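Local structure of bacteriohemerythrin (4XPX) at residues 12-17 with 122-127; 22-27 with 48-53; 34-39 with 101-106. The protein binds oxygen reversibly at a site containing two iron atoms and may store it or deliver it to oxygen-requiring enzymes. One frame throughout, in Å; residues are numbered along the deposited sequence.

Contact 1 of 3, residues 12-17 with 122-127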
loop_
_atom_site.group_PDB
_atom_site.type_symbol
_atom_site.label_atom_id
_atom_site.label_comp_id
_atom_site.label_asym_id
_atom_site.label_seq_id
_atom_site.Cartn_x
_atom_site.Cartn_y
_atom_site.Cartn_z
ATOM N N THR A 12 14.036 3.771 -0.496
ATOM C CA THR A 12 13.943 4.706 0.603
ATOM C C THR A 12 15.184 4.811 1.411
ATOM O O THR A 12 15.266 5.704 2.285
ATOM C CB THR A 12 12.792 4.365 1.549
ATOM O OG1 THR A 12 13.090 3.140 2.208
ATOM C CG2 THR A 12 11.447 4.353 0.855
ATOM N N ASN A 13 16.082 3.980 1.277
ATOM C CA ASN A 13 17.281 3.744 2.077
ATOM C C ASN A 13 16.938 3.239 3.454
ATOM O O ASN A 13 17.839 3.264 4.357
ATOM C CB ASN A 13 18.124 5.017 2.173
ATOM C CG ASN A 13 19.506 4.759 2.738
ATOM O OD1 ASN A 13 20.076 3.684 2.551
ATOM N ND2 ASN A 13 20.055 5.747 3.436
ATOM N N VAL A 14 15.697 2.661 3.646
ATOM C CA VAL A 14 15.223 2.124 4.918
ATOM C C VAL A 14 14.869 0.681 4.639
ATOM O O VAL A 14 13.893 0.372 3.881
ATOM C CB VAL A 14 14.035 2.892 5.469
ATOM C CG1 VAL A 14 13.587 2.291 6.782
ATOM C CG2 VAL A 14 14.417 4.362 5.649
ATOM N N GLY A 15 15.650 -0.271 5.175
ATOM C CA GLY A 15 15.491 -1.689 4.723
ATOM C C GLY A 15 14.116 -2.242 4.999
ATOM O O GLY A 15 13.542 -2.892 4.087
ATOM N N PHE A 16 13.532 -2.042 6.175
ATOM C CA PHE A 16 12.256 -2.681 6.441
ATOM C C PHE A 16 11.221 -2.146 5.485
ATOM O O PHE A 16 10.301 -2.919 5.086
ATOM C CB PHE A 16 11.801 -2.578 7.881
ATOM C CG PHE A 16 11.142 -1.232 8.252
ATOM C CD1 PHE A 16 11.908 -0.186 8.800
ATOM C CD2 PHE A 16 9.737 -0.955 8.031
ATOM C CE1 PHE A 16 11.320 1.037 9.082
ATOM C CE2 PHE A 16 9.198 0.253 8.331
ATOM C CZ PHE A 16 9.961 1.224 8.904
ATOM N N ALA A 17 11.267 -0.873 5.176
ATOM C CA ALA A 17 10.283 -0.266 4.351
ATOM C C ALA A 17 10.385 -0.731 2.950
ATOM O O ALA A 17 9.374 -1.054 2.279
ATOM C CB ALA A 17 10.401 1.245 4.405
ATOM N N LYS A 122 10.093 8.435 0.600
ATOM C CA LYS A 122 11.503 8.702 0.474
ATOM C C LYS A 122 11.932 9.775 1.439
ATOM O O LYS A 122 13.156 9.841 1.830
ATOM C CB LYS A 122 11.907 9.072 -0.958
ATOM C CG LYS A 122 12.018 7.870 -1.870
ATOM C CD LYS A 122 12.526 8.357 -3.276
ATOM C CE LYS A 122 12.541 7.204 -4.254
ATOM N NZ LYS A 122 13.383 7.630 -5.434
ATOM N N LEU A 123 11.082 10.714 1.765
ATOM C CA LEU A 123 11.460 11.844 2.627
ATOM C C LEU A 123 11.852 11.381 4.015
ATOM O O LEU A 123 12.602 12.147 4.715
ATOM C CB LEU A 123 10.337 12.844 2.745
ATOM C CG LEU A 123 9.952 13.472 1.411
ATOM C CD1 LEU A 123 8.841 14.507 1.593
ATOM C CD2 LEU A 123 11.084 14.098 0.667
ATOM N N TYR A 124 11.427 10.209 4.504
ATOM C CA TYR A 124 11.861 9.776 5.816
ATOM C C TYR A 124 13.205 9.080 5.835
ATOM O O TYR A 124 13.669 8.690 6.879
ATOM C CB TYR A 124 10.792 8.914 6.577
ATOM C CG TYR A 124 10.365 7.633 5.908
ATOM C CD1 TYR A 124 11.265 6.686 5.442
ATOM C CD2 TYR A 124 8.999 7.319 5.820
ATOM C CE1 TYR A 124 10.839 5.492 4.862
ATOM C CE2 TYR A 124 8.571 6.174 5.213
ATOM C CZ TYR A 124 9.456 5.262 4.719
ATOM O OH TYR A 124 9.095 4.105 4.062
ATOM N N GLY A 125 13.824 8.920 4.671
ATOM C CA GLY A 125 15.039 8.116 4.623
ATOM C C GLY A 125 16.129 8.645 5.540
ATOM O O GLY A 125 16.679 7.882 6.299
ATOM N N PRO A 126 16.478 9.958 5.457
ATOM C CA PRO A 126 17.611 10.417 6.339
ATOM C C PRO A 126 17.273 10.154 7.788
ATOM O O PRO A 126 18.210 9.760 8.578
ATOM C CB PRO A 126 17.705 11.889 5.962
ATOM C CG PRO A 126 17.309 11.888 4.565
ATOM C CD PRO A 126 16.136 10.924 4.457
ATOM N N CYS A 127 16.059 10.406 8.260
ATOM C CA CYS A 127 15.727 10.245 9.651
ATOM C C CYS A 127 15.721 8.783 10.060
ATOM O O CYS A 127 16.312 8.378 11.105
ATOM C CB CYS A 127 14.310 10.848 9.907
ATOM S SG CYS A 127 13.747 10.724 11.614
HETATM O O HOH W 1 15.157 8.208 0.994
#
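The ring of Tyr-124 meets three residues of 12-17. Val-14 CG2 lies at its edge, near the ring plane and 3.8 Å from Tyr-124 CE1, and the two side chains cross at about a right angle. Thr-12 CB and Ala-17 CB approach obliquely. The tightest touch is at the phenol oxygen, where Tyr-124 OH is 3.2 Å from Ala-17 CB; a small methyl suits so close a seat. Tyr-124 holds CG between its own backbone N and carbonyl carbon (chi1 60°); the outer atoms CE1 and OH do most of the touching. In this hemerythrin four-helix bundle, Tyr-124 OH is hydrogen-bonded to Glu-61 OE2, a carboxylate that belongs to both iron sites, so the tyrosine is a second-shell residue. A phenylalanine in its place would probably leave Glu-61 without this partner and open a small gap beside Ala-17. Gly-125 suits its place: its CA lies 3.4 Å from Thr-12 O, and a CB would point at the other segment and come about 2.5 Å from that oxygen, a clash. A water donates to Thr-12 O at 2.8 Å and to Lys-122 O at 2.7 Å, bridging the two backbones. Thr-12 OG1 accepts from Val-14 N at 3.0 Å in an ST turn just ahead of the helix, and it is also hydrogen-bonded to Asp-18 OD1.

Contact 2 of 3, residues 22-27 with 48-53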
loop_
_atom_site.group_PDB
_atom_site.type_symbol
_atom_site.label_atom_id
_atom_site.label_comp_id
_atom_site.label_asym_id
_atom_site.label_seq_id
_atom_site.Cartn_x
_atom_site.Cartn_y
_atom_site.Cartn_z
ATOM N N LYS A 22 8.143 -4.095 -1.359
ATOM C CA LYS A 22 8.248 -5.189 -2.350
ATOM C C LYS A 22 7.147 -6.201 -2.123
ATOM O O LYS A 22 6.543 -6.711 -3.134
ATOM C CB LYS A 22 9.623 -5.826 -2.282
ATOM C CG LYS A 22 10.737 -4.950 -2.763
ATOM C CD LYS A 22 12.072 -5.562 -2.447
ATOM C CE LYS A 22 13.116 -4.593 -2.584
ATOM N NZ LYS A 22 14.489 -5.143 -2.490
ATOM N N THR A 23 6.805 -6.532 -0.854
ATOM C CA THR A 23 5.683 -7.429 -0.626
ATOM C C THR A 23 4.380 -6.832 -1.104
ATOM O O THR A 23 3.569 -7.544 -1.756
ATOM C CB THR A 23 5.582 -7.752 0.879
ATOM O OG1 THR A 23 6.725 -8.504 1.295
ATOM C CG2 THR A 23 4.313 -8.518 1.217
ATOM N N ILE A 24 4.118 -5.554 -0.834
ATOM C CA ILE A 24 2.912 -4.909 -1.324
ATOM C C ILE A 24 2.820 -5.055 -2.839
ATOM O O ILE A 24 1.743 -5.375 -3.376
ATOM C CB ILE A 24 2.838 -3.467 -0.850
ATOM C CG1 ILE A 24 2.612 -3.381 0.652
ATOM C CG2 ILE A 24 1.752 -2.721 -1.592
ATOM C CD1 ILE A 24 2.858 -2.036 1.277
ATOM N N PHE A 25 3.891 -4.754 -3.517
ATOM C CA PHE A 25 3.858 -4.805 -4.999
ATOM C C PHE A 25 3.495 -6.224 -5.441
ATOM O O PHE A 25 2.696 -6.416 -6.380
ATOM C CB PHE A 25 5.182 -4.405 -5.632
ATOM C CG PHE A 25 5.509 -2.930 -5.658
ATOM C CD1 PHE A 25 5.089 -2.011 -4.673
ATOM C CD2 PHE A 25 6.242 -2.439 -6.704
ATOM C CE1 PHE A 25 5.488 -0.685 -4.754
ATOM C CE2 PHE A 25 6.598 -1.094 -6.800
ATOM C CZ PHE A 25 6.259 -0.213 -5.805
ATOM N N ASP A 26 4.087 -7.233 -4.814
ATOM C CA ASP A 26 3.773 -8.629 -5.192
ATOM C C ASP A 26 2.318 -8.931 -4.933
ATOM O O ASP A 26 1.645 -9.643 -5.743
ATOM C CB ASP A 26 4.682 -9.567 -4.427
ATOM C CG ASP A 26 6.083 -9.662 -4.930
ATOM O OD1 ASP A 26 6.404 -9.203 -6.067
ATOM O OD2 ASP A 26 7.008 -10.250 -4.194
ATOM N N MET A 27 1.776 -8.468 -3.812
ATOM C CA MET A 27 0.386 -8.777 -3.474
ATOM C C MET A 27 -0.572 -8.011 -4.380
ATOM O O MET A 27 -1.661 -8.567 -4.738
ATOM C CB MET A 27 0.148 -8.459 -1.972
ATOM C CG MET A 27 0.964 -9.349 -1.068
ATOM S SD MET A 27 0.617 -9.073 0.689
ATOM C CE MET A 27 -0.896 -10.065 0.885
ATOM N N ASP A 48 -8.439 -8.914 0.738
ATOM C CA ASP A 48 -8.331 -8.810 2.202
ATOM C C ASP A 48 -6.885 -8.987 2.667
ATOM O O ASP A 48 -6.437 -8.272 3.557
ATOM C CB ASP A 48 -9.236 -9.804 2.870
ATOM C CG ASP A 48 -10.728 -9.498 2.720
ATOM O OD1 ASP A 48 -11.124 -8.414 2.331
ATOM O OD2 ASP A 48 -11.552 -10.460 3.015
ATOM N N ALA A 49 -6.167 -9.912 2.089
ATOM C CA ALA A 49 -4.758 -10.124 2.457
ATOM C C ALA A 49 -3.929 -8.883 2.182
ATOM O O ALA A 49 -3.088 -8.478 2.985
ATOM C CB ALA A 49 -4.194 -11.355 1.727
ATOM N N LEU A 50 -4.121 -8.295 1.003
ATOM C CA LEU A 50 -3.385 -7.090 0.615
ATOM C C LEU A 50 -3.679 -5.957 1.605
ATOM O O LEU A 50 -2.743 -5.277 2.085
ATOM C CB LEU A 50 -3.804 -6.660 -0.785
ATOM C CG LEU A 50 -3.289 -5.262 -1.197
ATOM C CD1 LEU A 50 -1.807 -5.187 -1.304
ATOM C CD2 LEU A 50 -3.959 -4.893 -2.548
ATOM N N ILE A 51 -4.948 -5.697 1.882
ATOM C CA ILE A 51 -5.284 -4.553 2.722
ATOM C C ILE A 51 -4.747 -4.774 4.114
ATOM O O ILE A 51 -4.228 -3.843 4.763
ATOM C CB ILE A 51 -6.799 -4.311 2.699
ATOM C CG1 ILE A 51 -7.197 -3.744 1.322
ATOM C CG2 ILE A 51 -7.204 -3.364 3.813
ATOM C CD1 ILE A 51 -8.627 -3.676 1.034
ATOM N N ASP A 52 -4.847 -5.996 4.682
ATOM C CA ASP A 52 -4.276 -6.243 5.987
ATOM C C ASP A 52 -2.801 -5.914 6.024
ATOM O O ASP A 52 -2.289 -5.291 6.985
ATOM C CB ASP A 52 -4.519 -7.715 6.391
ATOM C CG ASP A 52 -4.236 -7.962 7.821
ATOM O OD1 ASP A 52 -5.054 -7.503 8.651
ATOM O OD2 ASP A 52 -3.153 -8.516 8.195
ATOM N N TYR A 53 -2.085 -6.322 4.977
ATOM C CA TYR A 53 -0.650 -6.095 4.929
ATOM C C TYR A 53 -0.338 -4.627 4.805
ATOM O O TYR A 53 0.612 -4.115 5.481
ATOM C CB TYR A 53 -0.019 -6.920 3.782
ATOM C CG TYR A 53 1.456 -6.889 3.903
ATOM C CD1 TYR A 53 2.098 -7.760 4.720
ATOM C CD2 TYR A 53 2.227 -5.969 3.213
ATOM C CE1 TYR A 53 3.489 -7.725 4.901
ATOM C CE2 TYR A 53 3.596 -5.904 3.376
ATOM C CZ TYR A 53 4.220 -6.758 4.177
ATOM O OH TYR A 53 5.577 -6.685 4.315
#
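Thr-23 and Met-27, both packed against Tyr-53, are linked one helical turn apart by the backbone bond from Met-27 N to Thr-23 O, 2.9 Å long. They belong to an antiparallel helix pair of the hemerythrin four-helix bundle, whose axes here run at 162° to each other and come within 9.9 Å. No hydrogen bond crosses between the segments; hydrocarbon, sulfur and an aromatic ring do the joining. Thr-23 CG2 sits over one face of the Tyr-53 ring, 3.6 Å from its centroid and 20° off the normal, a CH-pi contact displaced toward the phenol end. Ile-24 CG1 comes to the edge of the same ring, in its plane, at 3.7 Å from Tyr-53 CD2. Beta-branched residues serve well here, since each presents a methyl or methylene close to the helix surface. Deeper in, Ile-24 also touches His-57, an iron ligand, and Leu-113 of helix 103-121. Leu-50 turns its tip back to the partner helix, with Leu-50 CD1 3.9 Å from Met-27 CB. Met-27 SD lies obliquely 4.6 Å from the centroid of the Tyr-53 ring, a Met-aromatic contact. The flexible thioether then bends at chi3 (82°), which carries its methyl to the backbone of the opposing helix: Met-27 CE rests 3.4 Å from Ala-49 O and 3.6 Å from Ala-49 CB.

Contact 3 of 3, residues 34-39 with 101-106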
loop_
_atom_site.group_PDB
_atom_site.type_symbol
_atom_site.label_atom_id
_atom_site.label_comp_id
_atom_site.label_asym_id
_atom_site.label_seq_id
_atom_site.Cartn_x
_atom_site.Cartn_y
_atom_site.Cartn_z
ATOM N N THR A 34 -5.877 -11.716 -10.696
ATOM C CA THR A 34 -7.149 -12.324 -10.311
ATOM C C THR A 34 -8.314 -11.439 -10.657
ATOM O O THR A 34 -9.479 -11.941 -10.972
ATOM C CB THR A 34 -7.038 -12.710 -8.846
ATOM O OG1 THR A 34 -5.847 -13.512 -8.614
ATOM C CG2 THR A 34 -8.271 -13.452 -8.405
ATOM N N ALA A 35 -8.140 -10.128 -10.631
ATOM C CA ALA A 35 -9.187 -9.168 -10.913
ATOM C C ALA A 35 -9.603 -9.167 -12.390
ATOM O O ALA A 35 -10.634 -8.510 -12.703
ATOM C CB ALA A 35 -8.791 -7.784 -10.450
ATOM N N ALA A 36 -8.870 -9.791 -13.268
ATOM C CA ALA A 36 -9.265 -10.006 -14.663
ATOM C C ALA A 36 -10.131 -11.219 -14.845
ATOM O O ALA A 36 -10.527 -11.540 -15.997
ATOM C CB ALA A 36 -8.079 -10.046 -15.529
ATOM N N THR A 37 -10.459 -11.923 -13.760
ATOM C CA THR A 37 -11.315 -13.102 -13.807
ATOM C C THR A 37 -12.653 -12.824 -13.099
ATOM O O THR A 37 -12.896 -11.779 -12.484
ATOM C CB THR A 37 -10.656 -14.295 -13.099
ATOM O OG1 THR A 37 -10.768 -14.198 -11.664
ATOM C CG2 THR A 37 -9.174 -14.453 -13.531
ATOM N N GLY A 38 -13.519 -13.824 -13.163
ATOM C CA GLY A 38 -14.720 -13.852 -12.387
ATOM C C GLY A 38 -14.669 -14.673 -11.167
ATOM O O GLY A 38 -15.741 -15.052 -10.658
ATOM N N ASN A 39 -13.484 -14.934 -10.615
ATOM C CA ASN A 39 -13.372 -15.780 -9.439
ATOM C C ASN A 39 -13.512 -14.889 -8.212
ATOM O O ASN A 39 -12.490 -14.455 -7.623
ATOM C CB ASN A 39 -12.056 -16.497 -9.452
ATOM C CG ASN A 39 -11.918 -17.421 -10.662
ATOM O OD1 ASN A 39 -12.910 -17.979 -11.163
ATOM N ND2 ASN A 39 -10.705 -17.500 -11.205
ATOM N N VAL A 101 -14.457 -5.623 -7.511
ATOM C CA VAL A 101 -13.050 -5.306 -7.622
ATOM C C VAL A 101 -12.617 -5.705 -9.020
ATOM O O VAL A 101 -12.884 -6.838 -9.451
ATOM C CB VAL A 101 -12.295 -6.014 -6.505
ATOM C CG1 VAL A 101 -10.828 -6.031 -6.786
ATOM C CG2 VAL A 101 -12.665 -5.261 -5.161
ATOM N N ASN A 102 -11.929 -4.798 -9.717
ATOM C CA ASN A 102 -11.486 -5.049 -11.088
ATOM C C ASN A 102 -10.126 -4.402 -11.256
ATOM O O ASN A 102 -9.518 -3.934 -10.272
ATOM C CB ASN A 102 -12.545 -4.613 -12.043
ATOM C CG ASN A 102 -12.848 -3.165 -11.900
ATOM O OD1 ASN A 102 -11.968 -2.331 -11.621
ATOM N ND2 ASN A 102 -14.130 -2.785 -12.073
ATOM N N GLN A 103 -9.599 -4.413 -12.461
ATOM C CA GLN A 103 -8.261 -3.909 -12.680
ATOM C C GLN A 103 -8.197 -2.360 -12.523
ATOM O O GLN A 103 -7.074 -1.807 -12.439
ATOM C CB GLN A 103 -7.649 -4.343 -13.983
ATOM C CG GLN A 103 -7.335 -5.827 -13.958
ATOM C CD GLN A 103 -6.469 -6.305 -15.106
ATOM O OE1 GLN A 103 -6.436 -5.668 -16.192
ATOM N NE2 GLN A 103 -5.768 -7.394 -14.894
ATOM N N ASP A 104 -9.355 -1.649 -12.506
ATOM C CA ASP A 104 -9.247 -0.250 -12.093
ATOM C C ASP A 104 -8.986 -0.124 -10.619
ATOM O O ASP A 104 -8.327 0.856 -10.190
ATOM C CB ASP A 104 -10.535 0.505 -12.408
ATOM C CG ASP A 104 -10.741 0.749 -13.852
ATOM O OD1 ASP A 104 -10.117 0.184 -14.714
ATOM O OD2 ASP A 104 -11.563 1.678 -14.111
ATOM N N THR A 105 -9.424 -1.090 -9.809
ATOM C CA THR A 105 -9.138 -1.038 -8.405
ATOM C C THR A 105 -7.642 -1.167 -8.165
ATOM O O THR A 105 -7.015 -0.402 -7.394
ATOM C CB THR A 105 -9.837 -2.220 -7.659
ATOM O OG1 THR A 105 -11.182 -2.374 -8.143
ATOM C CG2 THR A 105 -9.726 -2.003 -6.162
ATOM N N THR A 106 -7.019 -2.177 -8.819
ATOM C CA THR A 106 -5.566 -2.375 -8.661
ATOM C C THR A 106 -4.780 -1.283 -9.304
ATOM O O THR A 106 -3.740 -0.881 -8.715
ATOM C CB THR A 106 -5.196 -3.755 -9.161
ATOM O OG1 THR A 106 -5.820 -3.986 -10.393
ATOM C CG2 THR A 106 -5.593 -4.818 -8.159
HETATM O O HOH W 2 -10.799 -6.312 -14.360
HETATM O O HOH W 3 -13.443 -8.435 -12.089
#
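Ala-35 buries the most surface here, its methyl pointing at the start of helix 103-121. Ala-35 CB lies 3.7 Å from Asn-102 C, so the methyl packs on main chain more than on side chain, and a short residue lets the backbones draw close. Gln-103 comes next: its CG is 4.3 Å from Ala-35 CB, and chi2 (-168°) sets CD anti to CA in an extended chain. The amide beyond it meets the third partner, Ala-36 CB touching Gln-103 NE2 at 3.6 Å. A glutamine suits this place: its CG methylene packs near Ala-35, while NE2, hydrogen-bonded to His-32 O, ties helix 103-121 to helix 15-34. Water completes the junction, donating to Ala-35 O at 2.8 Å and accepting from Gln-103 N at 2.9 Å, an amide of the helix's first turn. That turn is ordered by a capping box: Asn-102 N donates to Thr-105 OG1 at 3.0 Å, nearly straight at 169°, and Asn-102 OD1 receives weak bonds from the amides of Asp-104 and Thr-105. On the other side, Thr-34 to Thr-37 form a type I beta turn, in which Thr-37 OG1 donates to Thr-34 O at 2.7 Å. The junction closes one end of the bundle, where Val-101 reaches inward against Ile-43 and Leu-47 of helix 40-67 and Leu-90 and Phe-94 of helix 73-95.

In the fold
Contacts 1 and 3 lie on opposite sides of the chain's centre, their own centres 31 Å apart, with contact 2 between them and nearest the middle of the bundle. Contacts 1 and 2 share helix 15-34, one at its start and the other along its length; contact 3 follows its end. Contact 1 is buried and adjoins the irons, combining close apolar touches with bridging water and a polar link to a metal ligand. Contact 2, partly buried, relies on side-chain packing between two long helices. Contact 3, partly buried but with two exposed residues among those that touch, lies far from the irons, where small methyls, a bridging water and helix capping join a loop to a helix start.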